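Local atomic coordinates of packaging enzyme P4 (Pseudomonas phage phi13, PDB entry 4BLP), a protein that probably hydrolyses NTPs as a hexameric RecA-like helicase, using that energy to package viral RNA into the phage procapsid. Residues S44-A47 and A48-K51; N117-R120 and A121-L124. One frame throughout, in Å; residues are numbered along the deposited sequence.

Contact 1: S44-A47 and A48-K51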
ATOM      1  N   SER D  44      24.420  -7.093   0.260  1.00 11.18           N
ATOM      2  CA  SER D  44      23.961  -8.243  -0.546  1.00  9.72           C
ATOM      3  C   SER D  44      24.594  -8.233  -1.942  1.00 14.44           C
ATOM      4  O   SER D  44      24.327  -9.148  -2.718  1.00 13.76           O
ATOM      5  CB  SER D  44      22.435  -8.237  -0.656  1.00 12.48           C
ATOM      6  OG  SER D  44      21.988  -7.016  -1.226  1.00 14.69           O
ATOM      7  N   THR D  45      25.450  -7.230  -2.257  1.00 14.29           N
ATOM      8  CA  THR D  45      26.041  -7.126  -3.596  1.00 15.91           C
ATOM      9  C   THR D  45      27.549  -7.380  -3.588  1.00 21.65           C
ATOM     10  O   THR D  45      28.165  -7.384  -4.657  1.00 23.41           O
ATOM     11  CB  THR D  45      25.737  -5.739  -4.192  1.00 20.17           C
ATOM     12  OG1 THR D  45      26.299  -4.762  -3.307  1.00 17.89           O
ATOM     13  CG2 THR D  45      24.232  -5.486  -4.367  1.00 19.38           C
ATOM     14  N   ASN D  46      28.129  -7.581  -2.412  1.00 18.29           N
ATOM     15  CA  ASN D  46      29.556  -7.795  -2.216  1.00 20.49           C
ATOM     16  C   ASN D  46      29.788  -9.275  -1.895  1.00 24.76           C
ATOM     17  O   ASN D  46      29.274  -9.773  -0.901  1.00 21.74           O
ATOM     18  CB  ASN D  46      30.062  -6.846  -1.089  1.00 21.47           C
ATOM     19  CG  ASN D  46      31.511  -7.015  -0.783  1.00 36.45           C
ATOM     20  OD1 ASN D  46      31.897  -7.936  -0.068  1.00 27.22           O
ATOM     21  ND2 ASN D  46      32.345  -6.140  -1.326  1.00 34.84           N
ATOM     22  N   ALA D  47      30.543  -9.983  -2.757  1.00 21.24           N
ATOM     23  CA  ALA D  47      30.821 -11.421  -2.585  1.00 21.20           C
ATOM     24  C   ALA D  47      31.421 -11.760  -1.193  1.00 22.18           C
ATOM     25  O   ALA D  47      31.010 -12.750  -0.585  1.00 20.56           O
ATOM     26  CB  ALA D  47      31.766 -11.887  -3.688  1.00 22.73           C
ATOM     27  N   ALA D  48      32.395 -10.966  -0.708  1.00 19.76           N
ATOM     28  CA  ALA D  48      33.029 -11.215   0.597  1.00 19.56           C
ATOM     29  C   ALA D  48      32.021 -11.092   1.761  1.00 20.86           C
ATOM     30  O   ALA D  48      32.046 -11.911   2.684  1.00 18.52           O
ATOM     31  CB  ALA D  48      34.202 -10.266   0.826  1.00 21.68           C
ATOM     32  N   ALA D  49      31.097 -10.115   1.692  1.00 18.15           N
ATOM     33  CA  ALA D  49      30.099  -9.931   2.753  1.00 15.98           C
ATOM     34  C   ALA D  49      29.110 -11.076   2.743  1.00 17.30           C
ATOM     35  O   ALA D  49      28.764 -11.596   3.784  1.00 16.60           O
ATOM     36  CB  ALA D  49      29.358  -8.612   2.549  1.00 16.41           C
ATOM     37  N   VAL D  50      28.672 -11.488   1.541  1.00 14.65           N
ATOM     38  CA  VAL D  50      27.645 -12.522   1.395  1.00 13.03           C
ATOM     39  C   VAL D  50      28.184 -13.896   1.839  1.00 16.66           C
ATOM     40  O   VAL D  50      27.431 -14.711   2.379  1.00 15.08           O
ATOM     41  CB  VAL D  50      27.146 -12.507  -0.077  1.00 15.56           C
ATOM     42  CG1 VAL D  50      26.293 -13.730  -0.406  1.00 17.91           C
ATOM     43  CG2 VAL D  50      26.377 -11.223  -0.392  1.00 13.88           C
ATOM     44  N   LYS D  51      29.501 -14.152   1.667  1.00 14.44           N
ATOM     45  CA  LYS D  51      30.104 -15.434   2.043  1.00 16.01           C
ATOM     46  C   LYS D  51      30.147 -15.647   3.566  1.00 20.79           C
ATOM     47  O   LYS D  51      30.327 -16.779   4.008  1.00 21.55           O
ATOM     48  CB  LYS D  51      31.548 -15.520   1.494  1.00 20.42           C
ATOM     49  CG  LYS D  51      31.749 -16.528   0.396  1.00 49.46           C
ATOM     50  CD  LYS D  51      33.207 -16.509  -0.058  1.00 66.37           C
ATOM     51  CE  LYS D  51      33.757 -17.902  -0.152  1.00 83.38           C
ATOM     52  NZ  LYS D  51      35.128 -17.908  -0.724  1.00 92.06           N
TER
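N46 turns its side-chain oxygen back onto the amide of A49, three residues on, and caps that N-H at the start of the helix. OD1 of N46 lies 2.9 Å from N of A49, and the N-H approaches in the plane of the side-chain carbonyl. The CG atom stands anti to the backbone N (chi1 178°), which swings the amide over the start of the helix; OD1 also comes within 3.1 Å of N of A48 and rests 3.4 Å from CB of A48. This is an N-cap: the loop 44-46 ends here and the short helix 47-51 begins. The backbone carbonyl of the same asparagine is used too, since N46 O accepts from V50 N at 3.0 Å. One residue on, A47 O accepts from K51 N at 3.1 Å. Beside the first of these backbone bonds V50 lays CG2 against N46 O at 3.3 Å and reaches across to S44 O at 3.7 Å. CB of S44 points away from the helix, and its OG is hydrogen-bonded to N116 ND2 and to E41 OE1 of the second subunit, while V50 packs on V39 of that subunit.

Contact 2: N117-R120 and A121-L124; sequences NVLR and ATPL
Two overlapping type I beta turns, N117 to R120 and L119 to T122, carry the chain round, and the second is closed by T122 N giving its hydrogen to L119 O at 3.0 Å from above the carbonyl plane. The side chain of T122 folds back over the same turn: OG1 sits between its backbone N and carbonyl carbon (chi1 55°), 3.2 Å from L119 O and 4.0 Å from CD2 of L119. These two side chains cross at about a right angle. A water binds the bend together, donating to V118 O at 2.7 Å, accepting from A121 N at 3.1 Å and hydrogen-bonding to T122 OG1 at 2.9 Å. The double turn belongs to the long loop between strands 110-111 and 136-137, and L119 and T122 set it against the antiparallel sheet, touching A69 and L67 of strand 65-70. In the first turn N117 O accepts from R120 N and, at 3.0 Å, from R120 NH1, the two donors arriving from opposite faces of its carbonyl plane. The arginine chain runs extended from CG to NE, and its guanidinium brings an edge to the carbonyl carbon of N117. Its other ends are engaged as well: NE is hydrogen-bonded to V39 O of the second subunit and NH2 to Q115 OE1.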
ATOM      1  N   ASN D 117      18.275  -8.076   2.588  1.00 10.37           N
ATOM      2  CA  ASN D 117      17.446  -9.011   1.783  0.58  9.62           C
ATOM      3  C   ASN D 117      17.854 -10.459   2.023  1.00 10.67           C
ATOM      4  O   ASN D 117      17.983 -11.259   1.078  1.00 10.26           O
ATOM      5  CB  ASN D 117      17.633  -8.686   0.297  0.58 12.04           C
ATOM      6  CG  ASN D 117      17.039  -7.370  -0.098  0.58 23.59           C
ATOM      7  OD1 ASN D 117      16.170  -6.840   0.595  0.58 13.82           O
ATOM      8  ND2 ASN D 117      17.463  -6.857  -1.247  0.58 19.50           N
ATOM      9  N   VAL D 118      18.046 -10.824   3.295  1.00  8.33           N
ATOM     10  CA  VAL D 118      18.542 -12.154   3.664  1.00  7.73           C
ATOM     11  C   VAL D 118      17.601 -13.311   3.240  1.00  9.91           C
ATOM     12  O   VAL D 118      18.084 -14.418   3.030  1.00 11.12           O
ATOM     13  CB  VAL D 118      18.850 -12.197   5.183  1.00 10.27           C
ATOM     14  CG1 VAL D 118      17.563 -12.170   6.017  1.00  9.93           C
ATOM     15  CG2 VAL D 118      19.720 -13.405   5.533  1.00  9.40           C
ATOM     16  N   LEU D 119      16.299 -13.065   3.108  1.00  7.71           N
ATOM     17  CA  LEU D 119      15.404 -14.171   2.725  1.00  7.83           C
ATOM     18  C   LEU D 119      15.266 -14.381   1.196  1.00 10.70           C
ATOM     19  O   LEU D 119      14.470 -15.234   0.759  1.00 10.68           O
ATOM     20  CB  LEU D 119      13.983 -13.885   3.294  1.00  6.92           C
ATOM     21  CG  LEU D 119      13.907 -13.882   4.837  1.00  8.73           C
ATOM     22  CD1 LEU D 119      12.502 -13.447   5.302  1.00 11.57           C
ATOM     23  CD2 LEU D 119      14.231 -15.273   5.406  1.00 10.86           C
ATOM     24  N   ARG D 120      16.049 -13.644   0.394  1.00  9.40           N
ATOM     25  CA  ARG D 120      15.890 -13.630  -1.074  1.00 10.75           C
ATOM     26  C   ARG D 120      16.063 -15.007  -1.763  1.00 11.31           C
ATOM     27  O   ARG D 120      15.526 -15.210  -2.866  1.00 11.81           O
ATOM     28  CB  ARG D 120      16.877 -12.624  -1.696  1.00 10.85           C
ATOM     29  CG  ARG D 120      18.360 -13.028  -1.514  1.00 11.80           C
ATOM     30  CD  ARG D 120      19.213 -11.922  -2.121  1.00 12.06           C
ATOM     31  NE  ARG D 120      20.646 -12.165  -2.010  1.00  8.60           N
ATOM     32  CZ  ARG D 120      21.371 -11.772  -0.963  1.00 14.07           C
ATOM     33  NH1 ARG D 120      20.786 -11.173   0.074  1.00 12.03           N
ATOM     34  NH2 ARG D 120      22.685 -11.956  -0.952  1.00 11.70           N
ATOM     35  N   ALA D 121      16.813 -15.931  -1.150  1.00  9.48           N
ATOM     36  CA  ALA D 121      17.061 -17.231  -1.798  1.00 11.07           C
ATOM     37  C   ALA D 121      16.095 -18.306  -1.275  1.00 12.48           C
ATOM     38  O   ALA D 121      16.153 -19.435  -1.739  1.00 10.97           O
ATOM     39  CB  ALA D 121      18.493 -17.676  -1.536  1.00 12.44           C
ATOM     40  N   THR D 122      15.250 -17.947  -0.303  1.00 11.09           N
ATOM     41  CA  THR D 122      14.316 -18.873   0.366  1.00  9.45           C
ATOM     42  C   THR D 122      12.930 -18.273   0.420  1.00 11.16           C
ATOM     43  O   THR D 122      12.446 -17.918   1.509  1.00 10.37           O
ATOM     44  CB  THR D 122      14.820 -19.153   1.817  1.00 10.31           C
ATOM     45  OG1 THR D 122      14.987 -17.904   2.502  1.00 12.56           O
ATOM     46  CG2 THR D 122      16.123 -19.976   1.846  1.00  9.79           C
ATOM     47  N   PRO D 123      12.244 -18.229  -0.739  1.00  8.96           N
ATOM     48  CA  PRO D 123      10.875 -17.703  -0.749  1.00  9.33           C
ATOM     49  C   PRO D 123       9.939 -18.669  -0.030  1.00 10.29           C
ATOM     50  O   PRO D 123      10.150 -19.878  -0.095  1.00  8.90           O
ATOM     51  CB  PRO D 123      10.532 -17.631  -2.243  1.00 10.35           C
ATOM     52  CG  PRO D 123      11.414 -18.697  -2.899  1.00 12.80           C
ATOM     53  CD  PRO D 123      12.693 -18.642  -2.087  1.00  9.28           C
ATOM     54  N   LEU D 124       8.895 -18.122   0.621  1.00  7.88           N
ATOM     55  CA  LEU D 124       7.883 -18.911   1.364  1.00  7.50           C
ATOM     56  C   LEU D 124       8.575 -19.875   2.345  1.00 10.90           C
ATOM     57  O   LEU D 124       8.218 -21.052   2.450  1.00  9.44           O
ATOM     58  CB  LEU D 124       6.948 -19.650   0.402  1.00  7.92           C
ATOM     59  CG  LEU D 124       6.343 -18.805  -0.743  1.00 11.23           C
ATOM     60  CD1 LEU D 124       5.358 -19.640  -1.521  1.00 10.30           C
ATOM     61  CD2 LEU D 124       5.680 -17.518  -0.208  1.00 14.27           C
TER
HETATM   62  O   HOH W   1      17.506 -16.700   1.745  1.00 12.89           O

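From the N terminus, contact 1 comes first, rounding the start of helix 47-51, and it is complete before the chain enters the antiparallel sheet through strands 65-70 and 73-78. Contact 2 follows strand 110-111 and turns the loop that leads on to strand 136-137. Contact 1 starts a helix and contact 2 turns a loop; each joins residues close in sequence, so they stand in series and neither nest nor cross. The fold nevertheless brings them together, their centres about 15 Å apart: CB of S44 packs 3.4 Å from NH1 of R120, and CG2 of V50 lies 3.8 Å from NH2 of R120. These join the loop before helix 47-51, and the helix itself, to the loop after strand 110-111, and both contacts face the second subunit.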